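Local atomic coordinates of histone-lysine N-methyltransferase family member SUVH9 (Arabidopsis thaliana, PDB entry 4NJ5), a protein that acts in gene silencing, lacks methyltransferase activity and may instead bind methylated DNA and recruit RNA polymerase V to chromatin. Residues I255-E260 against L277-A283. Coordinates in Å, arbitrary orientation, origin at the centre of the assembly. Residues are numbered along the deposited sequence.
Sequences ISNGKE and LYYEYLA
Start with 255-260, which contains a type I' beta turn, Ser256 to Lys259, with Asn257 and Gly258 at positive phi and a hydrogen bond from Lys259 N to Ser256 O at 3.0 Å. Ser256 OG accepts from Glu260 N (3.0 Å) and also hydrogen-bonds Asp254 OD1. Against this turn runs 277-283, with CA pairs Ser256-Tyr281 at 5.6 Å and Lys259-Ala283 at 6.4 Å. Leu277 comes first, its CD1 3.6 Å from Ile255 CG2. At Glu280, OE2 receives a weak hydrogen bond from a water that accepts from Lys259 NZ. Tyr281, chi1 t, lays one ring face on Ser256, whose CA stands 3.3 Å from the centroid, a CH-pi contact. Its OH donates to Glu260 OE2 at 2.7 Å and hydrogen-bonds Val457 N, while extended Lys259 reaches Tyr281 O from NZ at 3.1 Å. Ala283 CB closes the end, 3.7 Å from Lys259 O. The whole is a type I' turn with a tyrosine ring packed on its first residue, joining the 250-252/264-267 hairpin connection to short strand 280-281, which pairs in parallel with 454-455 of the SET domain.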
ATOM      1  N   ILE A 255       4.007 -20.420 -11.755  1.00 32.83           N
ATOM      2  CA  ILE A 255       5.036 -21.330 -11.251  1.00 31.29           C
ATOM      3  C   ILE A 255       4.514 -21.999  -9.999  1.00 33.38           C
ATOM      4  O   ILE A 255       4.952 -23.085  -9.632  1.00 39.94           O
ATOM      5  CB  ILE A 255       6.347 -20.603 -10.921  1.00 28.77           C
ATOM      6  CG1 ILE A 255       6.124 -19.593  -9.795  1.00 30.50           C
ATOM      7  CG2 ILE A 255       6.901 -19.937 -12.150  1.00 31.24           C
ATOM      8  CD1 ILE A 255       7.416 -19.012  -9.247  1.00 36.35           C
ATOM      9  N   SER A 256       3.567 -21.339  -9.342  1.00 26.48           N
ATOM     10  CA  SER A 256       2.802 -21.979  -8.281  1.00 30.10           C
ATOM     11  C   SER A 256       2.190 -23.217  -8.852  1.00 37.85           C
ATOM     12  O   SER A 256       1.965 -24.200  -8.178  1.00 37.23           O
ATOM     13  CB  SER A 256       1.724 -21.046  -7.769  1.00 34.02           C
ATOM     14  OG  SER A 256       0.455 -21.584  -8.038  1.00 32.58           O
ATOM     15  N   ASN A 257       1.874 -23.127 -10.126  1.00 60.44           N
ATOM     16  CA  ASN A 257       1.450 -24.297 -10.886  1.00 61.98           C
ATOM     17  C   ASN A 257       0.160 -24.835 -10.287  1.00 62.56           C
ATOM     18  O   ASN A 257       0.020 -26.032  -9.978  1.00 65.11           O
ATOM     19  CB  ASN A 257       2.568 -25.371 -10.922  1.00 76.34           C
ATOM     20  CG  ASN A 257       2.705 -26.029 -12.257  1.00 79.18           C
ATOM     21  OD1 ASN A 257       3.614 -25.711 -13.033  1.00 79.48           O
ATOM     22  ND2 ASN A 257       1.780 -26.933 -12.561  1.00 81.88           N
ATOM     23  N   GLY A 258      -0.785 -23.905 -10.135  1.00 39.19           N
ATOM     24  CA  GLY A 258      -2.109 -24.183  -9.586  1.00 31.91           C
ATOM     25  C   GLY A 258      -2.126 -24.537  -8.099  1.00 27.16           C
ATOM     26  O   GLY A 258      -3.191 -24.861  -7.533  1.00 24.82           O
ATOM     27  N   LYS A 259      -0.964 -24.467  -7.444  1.00 29.96           N
ATOM     28  CA  LYS A 259      -0.950 -24.737  -5.995  1.00 27.93           C
ATOM     29  C   LYS A 259      -1.365 -23.546  -5.135  1.00 27.24           C
ATOM     30  O   LYS A 259      -1.617 -23.697  -3.931  1.00 26.88           O
ATOM     31  CB  LYS A 259       0.387 -25.293  -5.494  1.00 23.56           C
ATOM     32  CG  LYS A 259       0.704 -26.705  -5.954  1.00 24.81           C
ATOM     33  CD  LYS A 259       2.181 -27.012  -5.778  1.00 27.20           C
ATOM     34  CE  LYS A 259       2.479 -28.450  -6.160  1.00 34.23           C
ATOM     35  NZ  LYS A 259       3.947 -28.699  -6.266  1.00 37.17           N
ATOM     36  N   GLU A 260      -1.407 -22.376  -5.764  1.00 22.42           N
ATOM     37  CA  GLU A 260      -1.968 -21.184  -5.166  1.00 24.99           C
ATOM     38  C   GLU A 260      -3.331 -20.963  -5.806  1.00 29.26           C
ATOM     39  O   GLU A 260      -3.627 -21.518  -6.866  1.00 30.26           O
ATOM     40  CB  GLU A 260      -1.067 -19.976  -5.433  1.00 18.50           C
ATOM     41  CG  GLU A 260       0.345 -20.047  -4.841  1.00 17.68           C
ATOM     42  CD  GLU A 260       0.396 -19.821  -3.341  1.00 22.11           C
ATOM     43  OE1 GLU A 260      -0.666 -19.847  -2.682  1.00 21.34           O
ATOM     44  OE2 GLU A 260       1.513 -19.619  -2.816  1.00 23.19           O
ATOM     45  N   LEU A 277      11.615 -22.174 -12.056  1.00 36.07           N
ATOM     46  CA  LEU A 277      10.886 -23.346 -12.536  1.00 37.58           C
ATOM     47  C   LEU A 277      11.402 -24.639 -11.903  1.00 36.75           C
ATOM     48  O   LEU A 277      10.640 -25.565 -11.637  1.00 41.17           O
ATOM     49  CB  LEU A 277      11.003 -23.438 -14.059  1.00 36.62           C
ATOM     50  CG  LEU A 277       9.775 -23.134 -14.920  1.00 35.08           C
ATOM     51  CD1 LEU A 277       8.862 -22.124 -14.255  1.00 31.44           C
ATOM     52  CD2 LEU A 277      10.200 -22.635 -16.292  1.00 35.69           C
ATOM     53  N   TYR A 278      12.699 -24.680 -11.637  1.00 28.17           N
ATOM     54  CA  TYR A 278      13.366 -25.888 -11.170  1.00 34.33           C
ATOM     55  C   TYR A 278      13.196 -26.212  -9.679  1.00 32.79           C
ATOM     56  O   TYR A 278      13.611 -27.271  -9.225  1.00 33.88           O
ATOM     57  CB  TYR A 278      14.838 -25.811 -11.563  1.00 47.64           C
ATOM     58  CG  TYR A 278      15.032 -25.623 -13.046  1.00 55.40           C
ATOM     59  CD1 TYR A 278      14.343 -26.409 -13.954  1.00 57.72           C
ATOM     60  CD2 TYR A 278      15.882 -24.642 -13.539  1.00 59.04           C
ATOM     61  CE1 TYR A 278      14.509 -26.242 -15.310  1.00 61.43           C
ATOM     62  CE2 TYR A 278      16.054 -24.468 -14.898  1.00 62.03           C
ATOM     63  CZ  TYR A 278      15.363 -25.273 -15.774  1.00 64.30           C
ATOM     64  OH  TYR A 278      15.517 -25.115 -17.126  1.00 68.18           O
ATOM     65  N   TYR A 279      12.598 -25.303  -8.918  1.00 32.52           N
ATOM     66  CA  TYR A 279      12.212 -25.635  -7.550  1.00 33.95           C
ATOM     67  C   TYR A 279      10.862 -26.333  -7.603  1.00 32.20           C
ATOM     68  O   TYR A 279      10.108 -26.168  -8.564  1.00 35.06           O
ATOM     69  CB  TYR A 279      12.088 -24.385  -6.673  1.00 41.22           C
ATOM     70  CG  TYR A 279      13.367 -23.599  -6.513  1.00 44.86           C
ATOM     71  CD1 TYR A 279      14.281 -23.914  -5.517  1.00 45.82           C
ATOM     72  CD2 TYR A 279      13.649 -22.525  -7.347  1.00 46.26           C
ATOM     73  CE1 TYR A 279      15.450 -23.187  -5.367  1.00 48.20           C
ATOM     74  CE2 TYR A 279      14.810 -21.796  -7.204  1.00 48.58           C
ATOM     75  CZ  TYR A 279      15.708 -22.130  -6.214  1.00 50.57           C
ATOM     76  OH  TYR A 279      16.867 -21.402  -6.075  1.00 52.44           O
ATOM     77  N   GLU A 280      10.553 -27.113  -6.575  1.00 28.23           N
ATOM     78  CA  GLU A 280       9.201 -27.617  -6.418  1.00 32.47           C
ATOM     79  C   GLU A 280       8.435 -26.577  -5.622  1.00 32.69           C
ATOM     80  O   GLU A 280       8.819 -26.240  -4.501  1.00 30.92           O
ATOM     81  CB  GLU A 280       9.193 -28.957  -5.689  1.00 47.14           C
ATOM     82  CG  GLU A 280       7.804 -29.421  -5.288  1.00 52.20           C
ATOM     83  CD  GLU A 280       7.816 -30.742  -4.552  1.00 60.25           C
ATOM     84  OE1 GLU A 280       8.684 -31.590  -4.853  1.00 63.02           O
ATOM     85  OE2 GLU A 280       6.959 -30.926  -3.665  1.00 63.74           O
ATOM     86  N   TYR A 281       7.363 -26.053  -6.205  1.00 35.96           N
ATOM     87  CA  TYR A 281       6.587 -25.019  -5.540  1.00 31.71           C
ATOM     88  C   TYR A 281       5.873 -25.573  -4.314  1.00 32.27           C
ATOM     89  O   TYR A 281       5.276 -26.648  -4.362  1.00 32.51           O
ATOM     90  CB  TYR A 281       5.581 -24.372  -6.494  1.00 22.92           C
ATOM     91  CG  TYR A 281       5.051 -23.062  -5.965  1.00 21.61           C
ATOM     92  CD1 TYR A 281       5.631 -21.857  -6.335  1.00 18.50           C
ATOM     93  CD2 TYR A 281       3.987 -23.031  -5.071  1.00 19.45           C
ATOM     94  CE1 TYR A 281       5.156 -20.659  -5.844  1.00 19.82           C
ATOM     95  CE2 TYR A 281       3.508 -21.840  -4.572  1.00 17.88           C
ATOM     96  CZ  TYR A 281       4.095 -20.656  -4.961  1.00 20.92           C
ATOM     97  OH  TYR A 281       3.620 -19.464  -4.463  1.00 20.08           O
ATOM     98  N   LEU A 282       5.942 -24.825  -3.218  1.00 26.06           N
ATOM     99  CA  LEU A 282       5.329 -25.233  -1.962  1.00 24.86           C
ATOM    100  C   LEU A 282       4.617 -24.038  -1.337  1.00 26.22           C
ATOM    101  O   LEU A 282       5.260 -23.091  -0.885  1.00 29.12           O
ATOM    102  CB  LEU A 282       6.394 -25.778  -1.014  1.00 20.73           C
ATOM    103  CG  LEU A 282       5.907 -26.219   0.365  1.00 21.12           C
ATOM    104  CD1 LEU A 282       4.877 -27.341   0.249  1.00 20.64           C
ATOM    105  CD2 LEU A 282       7.077 -26.639   1.242  1.00 23.25           C
ATOM    106  N   ALA A 283       3.289 -24.089  -1.309  1.00 28.94           N
ATOM    107  CA  ALA A 283       2.487 -22.919  -0.957  1.00 28.10           C
ATOM    108  C   ALA A 283       2.476 -22.620   0.539  1.00 26.10           C
ATOM    109  O   ALA A 283       2.288 -21.475   0.947  1.00 28.50           O
ATOM    110  CB  ALA A 283       1.065 -23.071  -1.482  1.00 18.67           C
TER
HETATM  111  O   HOH W   1       4.517 -31.366  -5.680  1.00 40.26           O